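Local coordinates for HTH cro/C1-type domain-containing protein (Thermotoga maritima, PDB 2WUS) that belongs to the RodZ family of bacterial cell-shape membrane proteins and, through its cytoplasmic helix-turn-helix domain, packs against a partner protein, probably the actin homologue MreB, at residues 51-55 / 76-80; 36-41 / 57-61; 26-32 / 60-64; 4-8 / 72-76. All blocks are in the same frame, centred on the assembly; numbering follows the deposited sequence.

Interaction 1 (51-55 / 76-80)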
loop_
_atom_site.group_PDB
_atom_site.type_symbol
_atom_site.label_atom_id
_atom_site.label_comp_id
_atom_site.label_asym_id
_atom_site.label_seq_id
_atom_site.Cartn_x
_atom_site.Cartn_y
_atom_site.Cartn_z
ATOM N N GLU C 51 6.805 13.403 8.964
ATOM C CA GLU C 51 5.441 13.908 8.866
ATOM C C GLU C 51 4.410 12.798 9.077
ATOM O O GLU C 51 3.438 12.978 9.793
ATOM C CB GLU C 51 5.200 14.621 7.531
ATOM C CG GLU C 51 3.734 14.925 7.273
ATOM C CD GLU C 51 3.523 16.120 6.363
ATOM O OE1 GLU C 51 2.373 16.348 5.930
ATOM O OE2 GLU C 51 4.507 16.837 6.087
ATOM N N VAL C 52 4.626 11.645 8.458
ATOM C CA VAL C 52 3.670 10.546 8.567
ATOM C C VAL C 52 3.417 10.158 10.015
ATOM O O VAL C 52 2.288 9.857 10.414
ATOM C CB VAL C 52 4.148 9.309 7.779
ATOM C CG1 VAL C 52 3.772 8.005 8.498
ATOM C CG2 VAL C 52 3.612 9.365 6.334
ATOM N N TYR C 53 4.481 10.175 10.800
ATOM C CA TYR C 53 4.383 9.815 12.195
ATOM C C TYR C 53 3.842 10.966 13.071
ATOM O O TYR C 53 3.145 10.733 14.057
ATOM C CB TYR C 53 5.734 9.319 12.669
ATOM C CG TYR C 53 6.144 7.997 12.074
ATOM C CD1 TYR C 53 5.302 6.890 12.143
ATOM C CD2 TYR C 53 7.397 7.829 11.476
ATOM C CE1 TYR C 53 5.693 5.662 11.615
ATOM C CE2 TYR C 53 7.785 6.598 10.943
ATOM C CZ TYR C 53 6.931 5.531 11.009
ATOM O OH TYR C 53 7.311 4.315 10.503
ATOM N N ILE C 54 4.149 12.206 12.702
ATOM C CA ILE C 54 3.598 13.346 13.424
ATOM C C ILE C 54 2.090 13.360 13.316
ATOM O O ILE C 54 1.385 13.718 14.257
ATOM C CB ILE C 54 4.084 14.681 12.874
ATOM C CG1 ILE C 54 5.535 14.925 13.275
ATOM C CG2 ILE C 54 3.224 15.782 13.410
ATOM C CD1 ILE C 54 6.217 15.997 12.454
ATOM N N LYS C 55 1.591 12.982 12.152
ATOM C CA LYS C 55 0.165 13.040 11.929
ATOM C C LYS C 55 -0.504 11.888 12.656
ATOM O O LYS C 55 -1.719 11.890 12.835
ATOM C CB LYS C 55 -0.159 13.045 10.428
ATOM C CG LYS C 55 0.147 14.354 9.739
ATOM C CD LYS C 55 0.505 14.165 8.265
ATOM C CE LYS C 55 -0.679 13.705 7.433
ATOM N NZ LYS C 55 -1.733 14.752 7.267
ATOM N N TYR C 76 -3.448 20.837 11.923
ATOM C CA TYR C 76 -2.052 20.557 11.649
ATOM C C TYR C 76 -1.750 20.973 10.217
ATOM O O TYR C 76 -0.707 21.558 9.947
ATOM C CB TYR C 76 -1.652 19.093 11.901
ATOM C CG TYR C 76 -0.253 18.791 11.375
ATOM C CD1 TYR C 76 0.858 19.416 11.921
ATOM C CD2 TYR C 76 -0.043 17.919 10.314
ATOM C CE1 TYR C 76 2.138 19.175 11.444
ATOM C CE2 TYR C 76 1.240 17.670 9.830
ATOM C CZ TYR C 76 2.328 18.304 10.402
ATOM O OH TYR C 76 3.610 18.083 9.945
ATOM N N GLU C 77 -2.686 20.706 9.311
ATOM C CA GLU C 77 -2.450 20.941 7.880
ATOM C C GLU C 77 -2.541 22.415 7.471
ATOM O O GLU C 77 -1.787 22.870 6.610
ATOM C CB GLU C 77 -3.353 20.058 7.005
ATOM C CG GLU C 77 -2.642 19.454 5.781
ATOM C CD GLU C 77 -1.672 18.328 6.139
ATOM O OE1 GLU C 77 -2.143 17.209 6.442
ATOM O OE2 GLU C 77 -0.442 18.555 6.104
ATOM N N GLU C 78 -3.456 23.156 8.087
ATOM C CA GLU C 78 -3.459 24.602 7.932
ATOM C C GLU C 78 -2.087 25.093 8.382
ATOM O O GLU C 78 -1.496 25.986 7.775
ATOM C CB GLU C 78 -4.532 25.256 8.809
ATOM C CG GLU C 78 -5.972 24.787 8.604
ATOM C CD GLU C 78 -6.961 25.513 9.528
ATOM O OE1 GLU C 78 -8.016 24.933 9.875
ATOM O OE2 GLU C 78 -6.680 26.668 9.917
ATOM N N GLY C 79 -1.583 24.494 9.456
ATOM C CA GLY C 79 -0.337 24.935 10.048
ATOM C C GLY C 79 0.814 24.808 9.074
ATOM O O GLY C 79 1.732 25.628 9.061
ATOM N N LYS C 80 0.761 23.766 8.254
ATOM C CA LYS C 80 1.834 23.479 7.318
ATOM C C LYS C 80 1.812 24.528 6.214
ATOM O O LYS C 80 2.845 25.108 5.880
ATOM C CB LYS C 80 1.686 22.064 6.744
ATOM C CG LYS C 80 2.915 21.549 6.000
ATOM C CD LYS C 80 2.653 20.203 5.332
ATOM C CE LYS C 80 3.655 19.952 4.207
ATOM N NZ LYS C 80 3.333 18.731 3.411
#

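Interaction 2 (36-41 / 57-61)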
loop_
_atom_site.group_PDB
_atom_site.type_symbol
_atom_site.label_atom_id
_atom_site.label_comp_id
_atom_site.label_asym_id
_atom_site.label_seq_id
_atom_site.Cartn_x
_atom_site.Cartn_y
_atom_site.Cartn_z
ATOM N N LYS C 36 7.751 14.246 23.458
ATOM C CA LYS C 36 7.003 14.527 22.225
ATOM C C LYS C 36 5.652 15.231 22.454
ATOM O O LYS C 36 5.341 16.216 21.772
ATOM C CB LYS C 36 6.793 13.236 21.416
ATOM C CG LYS C 36 8.075 12.545 20.963
ATOM C CD LYS C 36 7.899 11.850 19.611
ATOM C CE LYS C 36 8.276 10.370 19.670
ATOM N NZ LYS C 36 9.678 10.084 19.238
ATOM N N LEU C 37 4.848 14.726 23.394
ATOM C CA LEU C 37 3.610 15.413 23.763
ATOM C C LEU C 37 3.872 16.861 24.218
ATOM O O LEU C 37 3.135 17.767 23.829
ATOM C CB LEU C 37 2.775 14.640 24.810
ATOM C CG LEU C 37 2.342 13.172 24.623
ATOM C CD1 LEU C 37 1.540 12.626 25.808
ATOM C CD2 LEU C 37 1.545 12.954 23.378
ATOM N N LYS C 38 4.906 17.092 25.030
ATOM C CA LYS C 38 5.163 18.457 25.488
ATOM C C LYS C 38 5.293 19.355 24.277
ATOM O O LYS C 38 4.517 20.290 24.088
ATOM C CB LYS C 38 6.423 18.566 26.354
ATOM C CG LYS C 38 6.622 19.963 26.978
ATOM C CD LYS C 38 6.547 19.941 28.521
ATOM C CE LYS C 38 5.725 21.108 29.121
ATOM N NZ LYS C 38 6.361 22.459 28.981
ATOM N N ARG C 39 6.275 19.048 23.446
ATOM C CA ARG C 39 6.479 19.772 22.199
ATOM C C ARG C 39 5.161 20.015 21.456
ATOM O O ARG C 39 4.846 21.141 21.086
ATOM C CB ARG C 39 7.498 19.032 21.316
ATOM C CG ARG C 39 8.795 18.659 22.054
ATOM C CD ARG C 39 9.940 18.402 21.093
ATOM N NE ARG C 39 9.787 19.219 19.891
ATOM C CZ ARG C 39 10.589 19.164 18.830
ATOM N NH1 ARG C 39 10.342 19.943 17.785
ATOM N NH2 ARG C 39 11.625 18.331 18.809
ATOM N N ILE C 40 4.381 18.963 21.254
ATOM C CA ILE C 40 3.107 19.093 20.547
ATOM C C ILE C 40 2.216 20.163 21.161
ATOM O O ILE C 40 1.515 20.890 20.443
ATOM C CB ILE C 40 2.353 17.758 20.512
ATOM C CG1 ILE C 40 2.961 16.853 19.439
ATOM C CG2 ILE C 40 0.885 17.982 20.250
ATOM C CD1 ILE C 40 2.458 15.449 19.501
ATOM N N GLU C 41 2.255 20.260 22.491
ATOM C CA GLU C 41 1.371 21.156 23.214
ATOM C C GLU C 41 1.837 22.608 23.094
ATOM O O GLU C 41 1.026 23.535 22.941
ATOM C CB GLU C 41 1.227 20.719 24.672
ATOM C CG GLU C 41 0.445 19.420 24.872
ATOM C CD GLU C 41 0.005 19.193 26.332
ATOM O OE1 GLU C 41 -1.036 18.529 26.549
ATOM O OE2 GLU C 41 0.692 19.673 27.263
ATOM N N TYR C 57 0.657 10.730 15.840
ATOM C CA TYR C 57 0.607 11.153 17.243
ATOM C C TYR C 57 -0.624 12.020 17.438
ATOM O O TYR C 57 -1.380 11.843 18.387
ATOM C CB TYR C 57 1.827 11.982 17.651
ATOM C CG TYR C 57 3.151 11.305 17.493
ATOM C CD1 TYR C 57 4.265 12.020 17.102
ATOM C CD2 TYR C 57 3.290 9.951 17.730
ATOM C CE1 TYR C 57 5.477 11.411 16.945
ATOM C CE2 TYR C 57 4.510 9.328 17.582
ATOM C CZ TYR C 57 5.593 10.069 17.186
ATOM O OH TYR C 57 6.799 9.459 17.026
ATOM N N ILE C 58 -0.802 12.979 16.540
ATOM C CA ILE C 58 -1.956 13.860 16.569
ATOM C C ILE C 58 -3.265 13.083 16.567
ATOM O O ILE C 58 -4.170 13.372 17.361
ATOM C CB ILE C 58 -1.928 14.849 15.391
ATOM C CG1 ILE C 58 -0.657 15.694 15.489
ATOM C CG2 ILE C 58 -3.169 15.719 15.393
ATOM C CD1 ILE C 58 -0.513 16.709 14.424
ATOM N N LYS C 59 -3.367 12.100 15.679
ATOM C CA LYS C 59 -4.560 11.271 15.625
ATOM C C LYS C 59 -4.732 10.667 17.014
ATOM O O LYS C 59 -5.734 10.909 17.688
ATOM C CB LYS C 59 -4.425 10.190 14.543
ATOM C CG LYS C 59 -5.698 9.363 14.267
ATOM C CD LYS C 59 -5.414 8.128 13.379
ATOM C CE LYS C 59 -6.586 7.128 13.355
ATOM N NZ LYS C 59 -6.172 5.734 12.964
ATOM N N ARG C 60 -3.705 9.946 17.455
ATOM C CA ARG C 60 -3.713 9.189 18.706
ATOM C C ARG C 60 -4.022 9.970 19.967
ATOM O O ARG C 60 -4.800 9.523 20.802
ATOM C CB ARG C 60 -2.379 8.500 18.871
ATOM C CG ARG C 60 -2.195 7.413 17.880
ATOM C CD ARG C 60 -1.279 6.371 18.425
ATOM N NE ARG C 60 -0.008 6.463 17.740
ATOM C CZ ARG C 60 1.161 6.273 18.326
ATOM N NH1 ARG C 60 2.268 6.376 17.612
ATOM N NH2 ARG C 60 1.218 5.984 19.621
ATOM N N TYR C 61 -3.369 11.113 20.117
ATOM C CA TYR C 61 -3.646 12.036 21.203
ATOM C C TYR C 61 -5.110 12.405 21.166
ATOM O O TYR C 61 -5.824 12.223 22.138
ATOM C CB TYR C 61 -2.828 13.306 21.025
ATOM C CG TYR C 61 -2.362 13.939 22.312
ATOM C CD1 TYR C 61 -2.594 13.330 23.538
ATOM C CD2 TYR C 61 -1.671 15.145 22.298
ATOM C CE1 TYR C 61 -2.153 13.911 24.708
ATOM C CE2 TYR C 61 -1.225 15.728 23.452
ATOM C CZ TYR C 61 -1.466 15.110 24.657
ATOM O OH TYR C 61 -1.018 15.708 25.816
#

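Interaction 3 (26-32 / 60-64)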
loop_
_atom_site.group_PDB
_atom_site.type_symbol
_atom_site.label_atom_id
_atom_site.label_comp_id
_atom_site.label_asym_id
_atom_site.label_seq_id
_atom_site.Cartn_x
_atom_site.Cartn_y
_atom_site.Cartn_z
ATOM N N ALA C 26 -0.693 10.244 30.133
ATOM C CA ALA C 26 -0.972 10.278 28.703
ATOM C C ALA C 26 -0.000 9.425 27.912
ATOM O O ALA C 26 -0.414 8.674 27.043
ATOM C CB ALA C 26 -0.940 11.695 28.190
ATOM N N SER C 27 1.291 9.539 28.193
ATOM C CA SER C 27 2.283 8.812 27.397
ATOM C C SER C 27 2.172 7.299 27.575
ATOM O O SER C 27 2.619 6.546 26.711
ATOM C CB SER C 27 3.718 9.291 27.685
ATOM O OG SER C 27 4.129 8.946 29.000
ATOM N N LEU C 28 1.578 6.854 28.683
ATOM C CA LEU C 28 1.445 5.420 28.957
ATOM C C LEU C 28 0.267 4.766 28.232
ATOM O O LEU C 28 0.268 3.560 28.011
ATOM C CB LEU C 28 1.336 5.167 30.459
ATOM C CG LEU C 28 2.653 5.306 31.221
ATOM C CD1 LEU C 28 2.378 5.373 32.708
ATOM C CD2 LEU C 28 3.582 4.155 30.867
ATOM N N PHE C 29 -0.712 5.587 27.852
ATOM C CA PHE C 29 -1.960 5.159 27.235
ATOM C C PHE C 29 -1.876 5.239 25.727
ATOM O O PHE C 29 -2.511 4.456 25.025
ATOM C CB PHE C 29 -3.093 6.064 27.700
ATOM C CG PHE C 29 -3.608 5.741 29.074
ATOM C CD1 PHE C 29 -4.199 4.513 29.339
ATOM C CD2 PHE C 29 -3.521 6.675 30.098
ATOM C CE1 PHE C 29 -4.684 4.219 30.604
ATOM C CE2 PHE C 29 -4.001 6.385 31.363
ATOM C CZ PHE C 29 -4.583 5.153 31.612
ATOM N N THR C 30 -1.126 6.217 25.235
ATOM C CA THR C 30 -0.699 6.286 23.840
ATOM C C THR C 30 0.780 6.208 23.924
ATOM O O THR C 30 1.387 7.132 24.456
ATOM C CB THR C 30 -0.904 7.679 23.255
ATOM O OG1 THR C 30 -0.845 8.658 24.302
ATOM C CG2 THR C 30 -2.230 7.773 22.452
ATOM N N ASN C 31 1.380 5.152 23.404
ATOM C CA ASN C 31 2.801 4.904 23.652
ATOM C C ASN C 31 3.757 6.031 23.257
ATOM O O ASN C 31 4.932 5.812 22.959
ATOM C CB ASN C 31 3.201 3.607 22.975
ATOM C CG ASN C 31 2.708 2.414 23.719
ATOM O OD1 ASN C 31 1.682 1.823 23.379
ATOM N ND2 ASN C 31 3.407 2.076 24.788
ATOM N N ILE C 32 3.245 7.247 23.269
ATOM C CA ILE C 32 4.030 8.423 22.973
ATOM C C ILE C 32 5.077 8.666 24.053
ATOM O O ILE C 32 5.324 7.800 24.890
ATOM C CB ILE C 32 3.110 9.623 22.761
ATOM C CG1 ILE C 32 1.886 9.166 21.949
ATOM C CG2 ILE C 32 3.848 10.760 22.080
ATOM C CD1 ILE C 32 1.616 9.967 20.673
ATOM N N ARG C 60 -3.705 9.946 17.455
ATOM C CA ARG C 60 -3.713 9.189 18.706
ATOM C C ARG C 60 -4.022 9.970 19.967
ATOM O O ARG C 60 -4.800 9.523 20.802
ATOM C CB ARG C 60 -2.379 8.500 18.871
ATOM C CG ARG C 60 -2.195 7.413 17.880
ATOM C CD ARG C 60 -1.279 6.371 18.425
ATOM N NE ARG C 60 -0.008 6.463 17.740
ATOM C CZ ARG C 60 1.161 6.273 18.326
ATOM N NH1 ARG C 60 2.268 6.376 17.612
ATOM N NH2 ARG C 60 1.218 5.984 19.621
ATOM N N TYR C 61 -3.369 11.113 20.117
ATOM C CA TYR C 61 -3.646 12.036 21.203
ATOM C C TYR C 61 -5.110 12.405 21.166
ATOM O O TYR C 61 -5.824 12.223 22.138
ATOM C CB TYR C 61 -2.828 13.306 21.025
ATOM C CG TYR C 61 -2.362 13.939 22.312
ATOM C CD1 TYR C 61 -2.594 13.330 23.538
ATOM C CD2 TYR C 61 -1.671 15.145 22.298
ATOM C CE1 TYR C 61 -2.153 13.911 24.708
ATOM C CE2 TYR C 61 -1.225 15.728 23.452
ATOM C CZ TYR C 61 -1.466 15.110 24.657
ATOM O OH TYR C 61 -1.018 15.708 25.816
ATOM N N SER C 62 -5.553 12.921 20.029
ATOM C CA SER C 62 -6.939 13.348 19.867
ATOM C C SER C 62 -7.955 12.269 20.210
ATOM O O SER C 62 -9.009 12.570 20.745
ATOM C CB SER C 62 -7.175 13.820 18.440
ATOM O OG SER C 62 -6.244 14.824 18.103
ATOM N N GLU C 63 -7.650 11.022 19.872
ATOM C CA GLU C 63 -8.545 9.907 20.146
ATOM C C GLU C 63 -8.550 9.589 21.632
ATOM O O GLU C 63 -9.569 9.171 22.178
ATOM C CB GLU C 63 -8.104 8.665 19.373
ATOM C CG GLU C 63 -8.403 8.685 17.869
ATOM C CD GLU C 63 -8.082 7.349 17.193
ATOM O OE1 GLU C 63 -7.994 7.306 15.945
ATOM O OE2 GLU C 63 -7.913 6.340 17.915
ATOM N N PHE C 64 -7.395 9.778 22.270
ATOM C CA PHE C 64 -7.231 9.577 23.708
ATOM C C PHE C 64 -8.010 10.593 24.550
ATOM O O PHE C 64 -8.590 10.242 25.574
ATOM C CB PHE C 64 -5.750 9.633 24.079
ATOM C CG PHE C 64 -5.496 9.709 25.556
ATOM C CD1 PHE C 64 -5.877 8.667 26.397
ATOM C CD2 PHE C 64 -4.869 10.819 26.107
ATOM C CE1 PHE C 64 -5.652 8.734 27.747
ATOM C CE2 PHE C 64 -4.635 10.895 27.473
ATOM C CZ PHE C 64 -5.026 9.850 28.290
#

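Interaction 4 (4-8 / 72-76)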
loop_
_atom_site.group_PDB
_atom_site.type_symbol
_atom_site.label_atom_id
_atom_site.label_comp_id
_atom_site.label_asym_id
_atom_site.label_seq_id
_atom_site.Cartn_x
_atom_site.Cartn_y
_atom_site.Cartn_z
ATOM N N LYS C 4 -1.361 28.375 13.997
ATOM C CA LYS C 4 -2.366 27.322 14.024
ATOM C C LYS C 4 -1.899 26.042 14.733
ATOM O O LYS C 4 -2.718 25.332 15.320
ATOM C CB LYS C 4 -2.848 27.012 12.608
ATOM C CG LYS C 4 -4.270 27.464 12.360
ATOM C CD LYS C 4 -4.352 28.453 11.217
ATOM C CE LYS C 4 -5.497 29.438 11.427
ATOM N NZ LYS C 4 -6.779 28.762 11.780
ATOM N N TRP C 5 -0.600 25.742 14.666
ATOM C CA TRP C 5 -0.019 24.641 15.441
ATOM C C TRP C 5 -0.109 24.960 16.941
ATOM O O TRP C 5 -0.503 24.115 17.752
ATOM C CB TRP C 5 1.452 24.400 15.072
ATOM C CG TRP C 5 1.717 23.719 13.762
ATOM C CD1 TRP C 5 0.790 23.210 12.888
ATOM C CD2 TRP C 5 2.993 23.456 13.159
ATOM N NE1 TRP C 5 1.416 22.658 11.793
ATOM C CE2 TRP C 5 2.787 22.800 11.951
ATOM C CE3 TRP C 5 4.318 23.725 13.560
ATOM C CZ2 TRP C 5 3.819 22.392 11.114
ATOM C CZ3 TRP C 5 5.351 23.324 12.725
ATOM C CH2 TRP C 5 5.098 22.666 11.524
ATOM N N LYS C 6 0.277 26.185 17.299
ATOM C CA LYS C 6 0.254 26.628 18.684
ATOM C C LYS C 6 -1.134 26.434 19.265
ATOM O O LYS C 6 -1.289 25.906 20.362
ATOM C CB LYS C 6 0.666 28.093 18.788
ATOM C CG LYS C 6 2.164 28.329 18.735
ATOM C CD LYS C 6 2.505 29.760 19.147
ATOM C CE LYS C 6 3.979 30.051 18.948
ATOM N NZ LYS C 6 4.829 29.165 19.790
ATOM N N GLU C 7 -2.138 26.861 18.510
ATOM C CA GLU C 7 -3.532 26.699 18.893
ATOM C C GLU C 7 -3.912 25.222 18.893
ATOM O O GLU C 7 -4.854 24.798 19.564
ATOM C CB GLU C 7 -4.430 27.479 17.936
ATOM C CG GLU C 7 -5.003 26.653 16.814
ATOM C CD GLU C 7 -5.869 27.478 15.871
ATOM O OE1 GLU C 7 -5.331 28.429 15.251
ATOM O OE2 GLU C 7 -7.084 27.174 15.751
ATOM N N LEU C 8 -3.164 24.445 18.123
ATOM C CA LEU C 8 -3.330 23.012 18.107
ATOM C C LEU C 8 -2.974 22.502 19.490
ATOM O O LEU C 8 -3.840 22.058 20.237
ATOM C CB LEU C 8 -2.398 22.393 17.073
ATOM C CG LEU C 8 -2.799 21.061 16.443
ATOM C CD1 LEU C 8 -1.591 20.161 16.383
ATOM C CD2 LEU C 8 -3.939 20.412 17.220
ATOM N N MET C 72 -8.490 18.188 14.327
ATOM C CA MET C 72 -7.123 18.354 14.794
ATOM C C MET C 72 -6.105 18.222 13.663
ATOM O O MET C 72 -5.162 19.010 13.589
ATOM C CB MET C 72 -6.797 17.373 15.919
ATOM C CG MET C 72 -7.523 17.632 17.234
ATOM S SD MET C 72 -7.363 19.319 17.861
ATOM C CE MET C 72 -8.754 20.123 17.060
ATOM N N LEU C 73 -6.279 17.224 12.795
ATOM C CA LEU C 73 -5.394 17.067 11.639
ATOM C C LEU C 73 -5.541 18.259 10.705
ATOM O O LEU C 73 -4.548 18.791 10.199
ATOM C CB LEU C 73 -5.673 15.765 10.888
ATOM C CG LEU C 73 -5.070 14.512 11.534
ATOM C CD1 LEU C 73 -5.510 13.239 10.823
ATOM C CD2 LEU C 73 -3.543 14.597 11.588
ATOM N N LYS C 74 -6.789 18.679 10.498
ATOM C CA LYS C 74 -7.095 19.870 9.718
ATOM C C LYS C 74 -6.237 21.046 10.190
ATOM O O LYS C 74 -5.582 21.706 9.393
ATOM C CB LYS C 74 -8.586 20.204 9.816
ATOM C CG LYS C 74 -9.140 21.006 8.646
ATOM C CD LYS C 74 -9.705 22.344 9.106
ATOM C CE LYS C 74 -10.129 23.213 7.915
ATOM N NZ LYS C 74 -10.738 24.525 8.314
ATOM N N LEU C 75 -6.236 21.304 11.492
ATOM C CA LEU C 75 -5.367 22.334 12.040
ATOM C C LEU C 75 -3.917 22.061 11.677
ATOM O O LEU C 75 -3.221 22.953 11.190
ATOM C CB LEU C 75 -5.490 22.403 13.559
ATOM C CG LEU C 75 -6.542 23.318 14.158
ATOM C CD1 LEU C 75 -6.437 23.237 15.667
ATOM C CD2 LEU C 75 -6.299 24.729 13.675
ATOM N N TYR C 76 -3.448 20.837 11.923
ATOM C CA TYR C 76 -2.052 20.557 11.649
ATOM C C TYR C 76 -1.750 20.973 10.217
ATOM O O TYR C 76 -0.707 21.558 9.947
ATOM C CB TYR C 76 -1.652 19.093 11.901
ATOM C CG TYR C 76 -0.253 18.791 11.375
ATOM C CD1 TYR C 76 0.858 19.416 11.921
ATOM C CD2 TYR C 76 -0.043 17.919 10.314
ATOM C CE1 TYR C 76 2.138 19.175 11.444
ATOM C CE2 TYR C 76 1.240 17.670 9.830
ATOM C CZ TYR C 76 2.328 18.304 10.402
ATOM O OH TYR C 76 3.610 18.083 9.945
#

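Interaction 1 (51-55 / 76-80)
Glu51 opens the contact by reaching toward both Tyr76 and Lys80 on the facing helix. Its CG stands anti to the backbone N (chi1 169°) and the chain stays extended, which carries the carboxylate across the gap, past the hydroxyl of Tyr76 and nearly perpendicular to that ring. There it forms a salt bridge whose hydrogen bond is weak, 3.5 Å between OE2 of Glu51 and NZ of Lys80; the lysine is poorly ordered, so this link is probably loose. OE1 of Glu51 also lies 3.6 Å from OE2 of Glu77, a pairing of like charges that nearby lysines are likely to temper. One turn on, Ile54 supplies the apolar part: its CG2 sits over one face of the Tyr76 ring, displaced toward the rim, 4.0 Å from CZ. Lys55 completes the set by crossing the same ring at about a right angle, with its CG 3.5 Å from CE2 of Tyr76. Bends at chi3 and chi4 (68° and 69°) then turn NZ of Lys55 to the syn lone pair of Glu77 OE1, a salt bridge of 2.6 Å. The segment axes lie 12.6 Å apart, so long side chains bridge what the backbones do not. The chemistry implies a tyrosine held between helices 51-64 and 69-84 by aliphatic groups, with ion pairs bordering it on the more exposed side.

Interaction 2 (36-41 / 57-61)
The Tyr61 ring carries CD2 of Leu37 almost exactly over the centre of one face, a CH-pi contact 3.8 Å from the centroid and only 6° off the ring normal. At the edge of the same ring, near its plane, lies Ile40 CG2, while the ring also stacks with Phe12 of helix 3-17. The second flat group, Tyr57, is approached obliquely by the aliphatic chain of Lys36, whose CD comes 3.6 Å from CE1; its hydroxyl is bonded to Asp49. Ile40 spans both tyrosines: with CG1 beside the backbone N (chi1 -78°), its CD1 is carried to Tyr57, 4.0 Å from CB. The polar link is made by Tyr61, whose OH donates to OE1 of Glu41 at 2.9 Å. The hydroxyl meets this oxygen from above the carboxylate plane, 54° out of it. OE2 of Glu41 forms a salt bridge with Arg16, so three helices meet at one carboxylate. Segments 36-41 and 57-61 cross nearly at a right angle, within the helix-turn-helix domain. Burying Glu41 is thus paid for by a hydroxyl and a guanidinium, and the tyrosine is fixed both by its polar end and by the methyl group over its face.

Interaction 3 (26-32 / 60-64)
Aromatic and apolar packing joins Phe29 and Ala26 to Phe64. The two phenyl rings are nearly parallel, 23° apart, but slid until they barely overlap, with centroids 5.6 Å from each other. CB of Phe29 lies 3.7 Å from CE1 of Phe64, and CB of Ala26 comes obliquely to CE2 of the same phenylalanine, 3.8 Å away. With CG of Phe64 anti to the backbone N (chi1 169°), the ring is held out toward helix 23-29. A serine in place of Phe64 would probably open a gap beside Ala26 and leave the Phe29 ring freer to turn. Helix 23-29 is the first of the two helices of the helix-turn-helix, and the packing ties its end and the following turn to helix 51-64. Van der Waals contact with backbone follows at Thr30, where CG2 rests 3.5 Å from O of Arg60. No hydrogen bond joins the segments; Thr30 OG1 donates back to O of Ala26 at 2.8 Å, from above the carbonyl plane, and the Thr30 and Phe29 amides share that acceptor. The charged Arg60 guanidinium takes CD1 of Ile32 over one face and N of Asn31 at its edge, while NH1 bonds to the backbone of the partner protein chain.

Interaction 4 (4-8 / 72-76)
Trp5 and Tyr76 lie side by side and point the same way, their planes nearly parallel. The rings are slid apart, the five-membered ring of Trp5 and the Tyr76 ring having centroids 5.0 Å from each other, so they touch near their rims: CZ2 of Trp5 is 3.6 Å from CE1 of Tyr76. The same indole also reaches the backbone, where NE1 of Trp5 donates to O of Tyr76 at 3.0 Å. This bond is well directed: the N-H...O angle is 154°, the oxygen lies in the indole plane, and the donor sits on a lone pair in the carbonyl plane. Trp5 is placed for it by having CG beside the backbone N (chi1 -75°). A leucine in place of Trp5 would probably leave this carbonyl without its side-chain donor and strip the Tyr76 ring of its aromatic neighbour. Leu75 carries the apolar part of the contact. CD2 of Leu75 lies 3.7 Å from CG of Lys4, and the leucine side chain crosses that of Glu7 at about a right angle, while Leu8 slides past it in the opposite direction. CD2 of Leu8 then goes on to SD of Met72, 3.7 Å away. At the outer side the ammonium of Lys4 is taken up by Glu78. The axes of the two segments approach to 9.2 Å at 149°, a close, roughly antiparallel pair, in which the first and last helices of this five-helix domain lie against each other.

In the fold
The four contacts string together five helices, with helix 51-64 serving interactions 1, 2 and 3 and helix 69-84 serving interactions 1 and 4. Interaction 4 closes the widest loop, pairing the first and last helices, and interactions 2 and 3 are nested inside it; interaction 1 crosses both along the chain. Interactions 2 and 3 have centres 8 Å apart and join the two helices of the helix-turn-helix to helix 51-64, sharing Arg60 and Tyr61. Interactions 1 and 4, likewise 8 Å apart, share Tyr76. Interactions 3 and 4 stand about 17 Å apart between centres. The terminal helices and the helix-turn-helix thus form one compact domain, which meets its partner protein along interactions 1 to 3.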